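Local atomic coordinates of oxidoreductase, short chain dehydrogenase/reductase family protein (Collinsella aerofaciens, PDB entry 5FYD), a protein that catalyses the NADPH-dependent reduction of the 7-oxo group of 7-oxolithocholate to give ursodeoxycholate, as a homodimeric short-chain dehydrogenase/reductase. Residues Val76-Tyr90 and Tyr126-Asn140. Residues are numbered along the deposited sequence; the frame is centred on the assembly and turned at random.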
# COMPACT_ATOMS: atom_id res chain seq x y z
N VAL A 76 11.86 -9.47 -23.16
CA VAL A 76 10.87 -10.55 -23.12
C VAL A 76 10.83 -11.32 -24.45
O VAL A 76 10.86 -12.55 -24.45
CB VAL A 76 9.47 -10.01 -22.79
CG1 VAL A 76 8.43 -11.11 -22.86
CG2 VAL A 76 9.47 -9.36 -21.41
N PHE A 77 10.77 -10.60 -25.57
CA PHE A 77 10.69 -11.26 -26.86
C PHE A 77 11.89 -12.16 -27.12
O PHE A 77 11.74 -13.24 -27.74
CB PHE A 77 10.58 -10.26 -28.03
CG PHE A 77 9.46 -9.26 -27.89
CD1 PHE A 77 8.34 -9.49 -27.11
CD2 PHE A 77 9.55 -8.06 -28.58
CE1 PHE A 77 7.34 -8.52 -27.00
CE2 PHE A 77 8.56 -7.10 -28.49
CZ PHE A 77 7.46 -7.33 -27.71
N ALA A 78 13.07 -11.70 -26.70
CA ALA A 78 14.28 -12.52 -26.89
C ALA A 78 14.19 -13.78 -26.03
O ALA A 78 14.56 -14.87 -26.51
CB ALA A 78 15.54 -11.72 -26.57
N ALA A 79 13.66 -13.65 -24.82
CA ALA A 79 13.48 -14.79 -23.90
C ALA A 79 12.50 -15.85 -24.40
O ALA A 79 12.71 -17.05 -24.16
CB ALA A 79 13.04 -14.31 -22.51
N THR A 80 11.45 -15.44 -25.09
CA THR A 80 10.47 -16.41 -25.59
C THR A 80 10.67 -16.91 -27.01
O THR A 80 9.93 -17.78 -27.46
CB THR A 80 9.02 -15.88 -25.45
OG1 THR A 80 8.82 -14.79 -26.36
CG2 THR A 80 8.77 -15.44 -24.04
N GLU A 81 11.63 -16.37 -27.75
CA GLU A 81 11.84 -16.76 -29.14
C GLU A 81 12.08 -18.27 -29.20
O GLU A 81 12.83 -18.79 -28.40
CB GLU A 81 13.04 -16.03 -29.74
CG GLU A 81 13.28 -16.31 -31.21
CD GLU A 81 14.55 -15.65 -31.73
OE1 GLU A 81 15.32 -15.09 -30.91
OE2 GLU A 81 14.80 -15.71 -32.95
N GLY A 82 11.39 -18.95 -30.10
CA GLY A 82 11.50 -20.41 -30.25
C GLY A 82 10.59 -21.25 -29.37
O GLY A 82 10.47 -22.48 -29.60
N LEU A 83 9.95 -20.64 -28.37
CA LEU A 83 8.93 -21.32 -27.56
C LEU A 83 7.61 -21.40 -28.31
O LEU A 83 7.23 -20.47 -29.03
CB LEU A 83 8.70 -20.61 -26.23
CG LEU A 83 9.89 -20.39 -25.29
CD1 LEU A 83 9.44 -19.64 -24.06
CD2 LEU A 83 10.59 -21.68 -24.90
N ASP A 84 6.90 -22.51 -28.14
CA ASP A 84 5.53 -22.59 -28.62
C ASP A 84 4.66 -21.84 -27.61
O ASP A 84 4.52 -22.27 -26.46
CB ASP A 84 5.02 -24.01 -28.78
CG ASP A 84 3.62 -24.03 -29.32
OD1 ASP A 84 3.47 -23.80 -30.54
OD2 ASP A 84 2.65 -24.22 -28.55
N MET A 85 4.12 -20.69 -28.04
CA MET A 85 3.38 -19.79 -27.14
C MET A 85 1.88 -20.05 -27.25
O MET A 85 1.32 -20.14 -28.36
CB MET A 85 3.67 -18.32 -27.49
CG MET A 85 5.14 -17.92 -27.37
SD MET A 85 5.81 -18.18 -25.73
CE MET A 85 4.74 -17.20 -24.68
N GLY A 86 1.24 -20.19 -26.10
CA GLY A 86 -0.23 -20.36 -26.05
C GLY A 86 -1.01 -19.26 -25.34
O GLY A 86 -2.21 -19.11 -25.57
N PHE A 87 -0.34 -18.51 -24.46
CA PHE A 87 -1.05 -17.59 -23.58
C PHE A 87 -0.21 -16.38 -23.24
O PHE A 87 0.99 -16.50 -23.08
CB PHE A 87 -1.43 -18.30 -22.27
CG PHE A 87 -2.20 -17.44 -21.32
CD1 PHE A 87 -3.57 -17.25 -21.50
CD2 PHE A 87 -1.58 -16.85 -20.23
CE1 PHE A 87 -4.29 -16.45 -20.63
CE2 PHE A 87 -2.30 -16.07 -19.35
CZ PHE A 87 -3.66 -15.87 -19.54
N MET A 88 -0.86 -15.23 -23.15
CA MET A 88 -0.24 -14.03 -22.60
C MET A 88 -1.22 -13.33 -21.68
O MET A 88 -2.41 -13.26 -21.97
CB MET A 88 0.20 -13.06 -23.72
CG MET A 88 1.02 -11.86 -23.24
SD MET A 88 1.01 -10.46 -24.41
CE MET A 88 -0.48 -9.63 -23.93
N SER A 89 -0.71 -12.82 -20.56
CA SER A 89 -1.48 -11.89 -19.72
C SER A 89 -0.61 -10.69 -19.37
O SER A 89 0.48 -10.88 -18.83
CB SER A 89 -1.98 -12.53 -18.42
OG SER A 89 -2.65 -11.59 -17.62
N TYR A 90 -1.12 -9.48 -19.64
CA TYR A 90 -0.48 -8.27 -19.16
C TYR A 90 -1.12 -7.84 -17.85
O TYR A 90 -2.30 -7.45 -17.83
CB TYR A 90 -0.54 -7.15 -20.19
CG TYR A 90 0.52 -6.11 -19.93
CD1 TYR A 90 1.80 -6.31 -20.40
CD2 TYR A 90 0.26 -4.97 -19.20
CE1 TYR A 90 2.81 -5.41 -20.18
CE2 TYR A 90 1.26 -4.05 -18.97
CZ TYR A 90 2.55 -4.27 -19.46
OH TYR A 90 3.60 -3.37 -19.25
N TYR A 126 2.76 -10.70 -29.42
CA TYR A 126 2.16 -12.02 -29.20
C TYR A 126 0.88 -12.21 -30.00
O TYR A 126 0.60 -13.34 -30.41
CB TYR A 126 2.06 -12.35 -27.70
CG TYR A 126 3.45 -12.46 -27.14
CD1 TYR A 126 4.22 -13.59 -27.37
CD2 TYR A 126 4.03 -11.41 -26.46
CE1 TYR A 126 5.53 -13.67 -26.92
CE2 TYR A 126 5.33 -11.47 -26.01
CZ TYR A 126 6.09 -12.60 -26.24
OH TYR A 126 7.40 -12.69 -25.79
N MET A 127 0.14 -11.13 -30.30
CA MET A 127 -0.98 -11.26 -31.23
C MET A 127 -0.56 -11.68 -32.63
O MET A 127 -1.26 -12.47 -33.28
CB MET A 127 -1.88 -10.00 -31.25
CG MET A 127 -2.87 -9.95 -30.09
SD MET A 127 -3.96 -11.38 -29.96
CE MET A 127 -4.64 -11.41 -31.61
N ARG A 128 0.59 -11.19 -33.09
CA ARG A 128 1.16 -11.64 -34.37
C ARG A 128 1.43 -13.13 -34.37
O ARG A 128 1.10 -13.83 -35.32
CB ARG A 128 2.43 -10.86 -34.69
CG ARG A 128 2.13 -9.45 -35.12
CD ARG A 128 3.36 -8.59 -35.33
NE ARG A 128 4.36 -9.27 -36.15
CZ ARG A 128 5.65 -9.44 -35.83
NH1 ARG A 128 6.15 -8.95 -34.67
NH2 ARG A 128 6.44 -10.10 -36.67
N ILE A 129 2.00 -13.62 -33.28
CA ILE A 129 2.30 -15.04 -33.17
C ILE A 129 1.00 -15.84 -33.12
O ILE A 129 0.81 -16.80 -33.91
CB ILE A 129 3.21 -15.32 -31.95
CG1 ILE A 129 4.61 -14.72 -32.18
CG2 ILE A 129 3.31 -16.82 -31.68
CD1 ILE A 129 5.42 -14.53 -30.92
N PHE A 130 0.09 -15.46 -32.21
CA PHE A 130 -1.15 -16.19 -32.03
C PHE A 130 -2.01 -16.21 -33.30
O PHE A 130 -2.58 -17.25 -33.65
CB PHE A 130 -1.97 -15.66 -30.86
CG PHE A 130 -1.31 -15.76 -29.52
CD1 PHE A 130 -0.49 -16.83 -29.16
CD2 PHE A 130 -1.55 -14.78 -28.56
CE1 PHE A 130 0.08 -16.90 -27.89
CE2 PHE A 130 -0.95 -14.83 -27.31
CZ PHE A 130 -0.13 -15.89 -26.97
N ALA A 131 -2.09 -15.07 -33.99
CA ALA A 131 -2.91 -14.97 -35.19
C ALA A 131 -2.31 -15.80 -36.34
O ALA A 131 -3.07 -16.45 -37.07
CB ALA A 131 -3.08 -13.52 -35.61
N ALA A 132 -0.98 -15.82 -36.45
CA ALA A 132 -0.31 -16.57 -37.52
C ALA A 132 -0.52 -18.08 -37.39
O ALA A 132 -0.68 -18.78 -38.39
CB ALA A 132 1.17 -16.23 -37.57
N GLN A 133 -0.54 -18.59 -36.16
CA GLN A 133 -0.81 -20.01 -35.90
C GLN A 133 -2.30 -20.29 -35.67
O GLN A 133 -2.70 -21.44 -35.45
CB GLN A 133 0.05 -20.50 -34.73
CG GLN A 133 -0.28 -19.89 -33.37
CD GLN A 133 0.75 -20.16 -32.31
OE1 GLN A 133 1.94 -20.38 -32.59
NE2 GLN A 133 0.32 -20.11 -31.06
N ASP A 134 -3.11 -19.23 -35.71
CA ASP A 134 -4.54 -19.27 -35.42
C ASP A 134 -4.84 -20.05 -34.14
O ASP A 134 -5.72 -20.92 -34.09
CB ASP A 134 -5.32 -19.79 -36.63
CG ASP A 134 -6.79 -19.56 -36.50
OD1 ASP A 134 -7.20 -18.49 -35.97
OD2 ASP A 134 -7.55 -20.46 -36.89
N ARG A 135 -4.09 -19.75 -33.10
CA ARG A 135 -4.20 -20.45 -31.86
C ARG A 135 -3.53 -19.63 -30.75
O ARG A 135 -2.39 -19.21 -30.91
CB ARG A 135 -3.54 -21.82 -32.04
CG ARG A 135 -3.23 -22.53 -30.75
CD ARG A 135 -2.61 -23.90 -30.96
NE ARG A 135 -1.32 -23.93 -31.67
CZ ARG A 135 -0.10 -23.79 -31.13
NH1 ARG A 135 0.06 -23.52 -29.85
NH2 ARG A 135 0.98 -23.90 -31.91
N GLY A 136 -4.26 -19.42 -29.65
CA GLY A 136 -3.71 -18.73 -28.49
C GLY A 136 -4.74 -18.03 -27.65
O GLY A 136 -5.91 -17.95 -28.00
N ALA A 137 -4.29 -17.47 -26.53
CA ALA A 137 -5.19 -16.73 -25.67
C ALA A 137 -4.51 -15.57 -25.00
O ALA A 137 -3.32 -15.65 -24.65
CB ALA A 137 -5.78 -17.65 -24.64
N VAL A 138 -5.24 -14.48 -24.82
CA VAL A 138 -4.75 -13.33 -24.09
C VAL A 138 -5.82 -12.93 -23.09
O VAL A 138 -6.99 -12.80 -23.45
CB VAL A 138 -4.50 -12.12 -25.01
CG1 VAL A 138 -4.02 -10.90 -24.18
CG2 VAL A 138 -3.49 -12.47 -26.08
N ILE A 139 -5.42 -12.74 -21.83
CA ILE A 139 -6.29 -12.09 -20.84
C ILE A 139 -5.52 -10.93 -20.28
O ILE A 139 -4.53 -11.13 -19.61
CB ILE A 139 -6.70 -13.04 -19.68
CG1 ILE A 139 -7.49 -14.23 -20.23
CG2 ILE A 139 -7.50 -12.27 -18.61
CD1 ILE A 139 -7.76 -15.30 -19.18
N ASN A 140 -5.96 -9.72 -20.58
CA ASN A 140 -5.31 -8.55 -20.03
C ASN A 140 -6.13 -8.01 -18.86
O ASN A 140 -7.34 -8.17 -18.80
CB ASN A 140 -5.12 -7.47 -21.08
CG ASN A 140 -4.16 -7.88 -22.15
OD1 ASN A 140 -3.17 -8.57 -21.88
ND2 ASN A 140 -4.44 -7.47 -23.38
O HOH W 1 4.10 -20.18 -30.92
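D84 and R135 form a two-pronged, end-on salt bridge. R135 NH2 donates to D84 OD1 at 2.8 Å, nearly straight at 170°, and NH1 donates to OD2. Both oxygens use their syn lone pairs, and the carboxylate and guanidinium planes are nearly coplanar. D84 OD2 also accepts from E9 N, and R135 NH1 also donates to Y7 O. Replacing D84 with alanine would remove the carboxylate and is likely to leave the R135 guanidinium without its charged mate, held less firmly.

Q133 NE2 makes two bonds: to M85 O at 2.9 Å, nearly in line with the carbonyl, and to R135 O. A water joins Q133 OE1 to M85 N, so the one amide reaches both backbone polar atoms of M85.

Strands 85-90 and 136-140 run parallel. G86 O accepts from A137 N, M88 N donates to A137 O, and M88 O accepts from I139 N. S89 OG adds a side-chain bond to I139 O at 2.8 Å. Y90 N donates to N140 OD1 at 3.2 Å. N140 ND2 is also hydrogen-bonded to T167 OG1.

Y126 reaches helix 72-80 with its hydroxyl, which is hydrogen-bonded to T80 OG1 at 2.6 Å. With CG anti to its carbonyl carbon (chi1 -65°), its ring meets F77 CE1 and M88 SD obliquely, from opposite sides of its plane. M88 SD lies 3.8 Å from Y126 CD2, an oblique Met-aromatic contact. F130 carries A137 N over one face and meets M85 O at its edge. A CB on G136 would clash with F130 CD1.

Strands 85-90 and 136-143 are central neighbours in the parallel Rossmann sheet, joined by the crossover through helix 105-132. Y126 and F130 pack on M88, and F123 of the same helix packs on V138. On the other face, F87 packs on A137, I139 and helix 19-30. Strand 10-14 flanks strand 85-90 on its other edge.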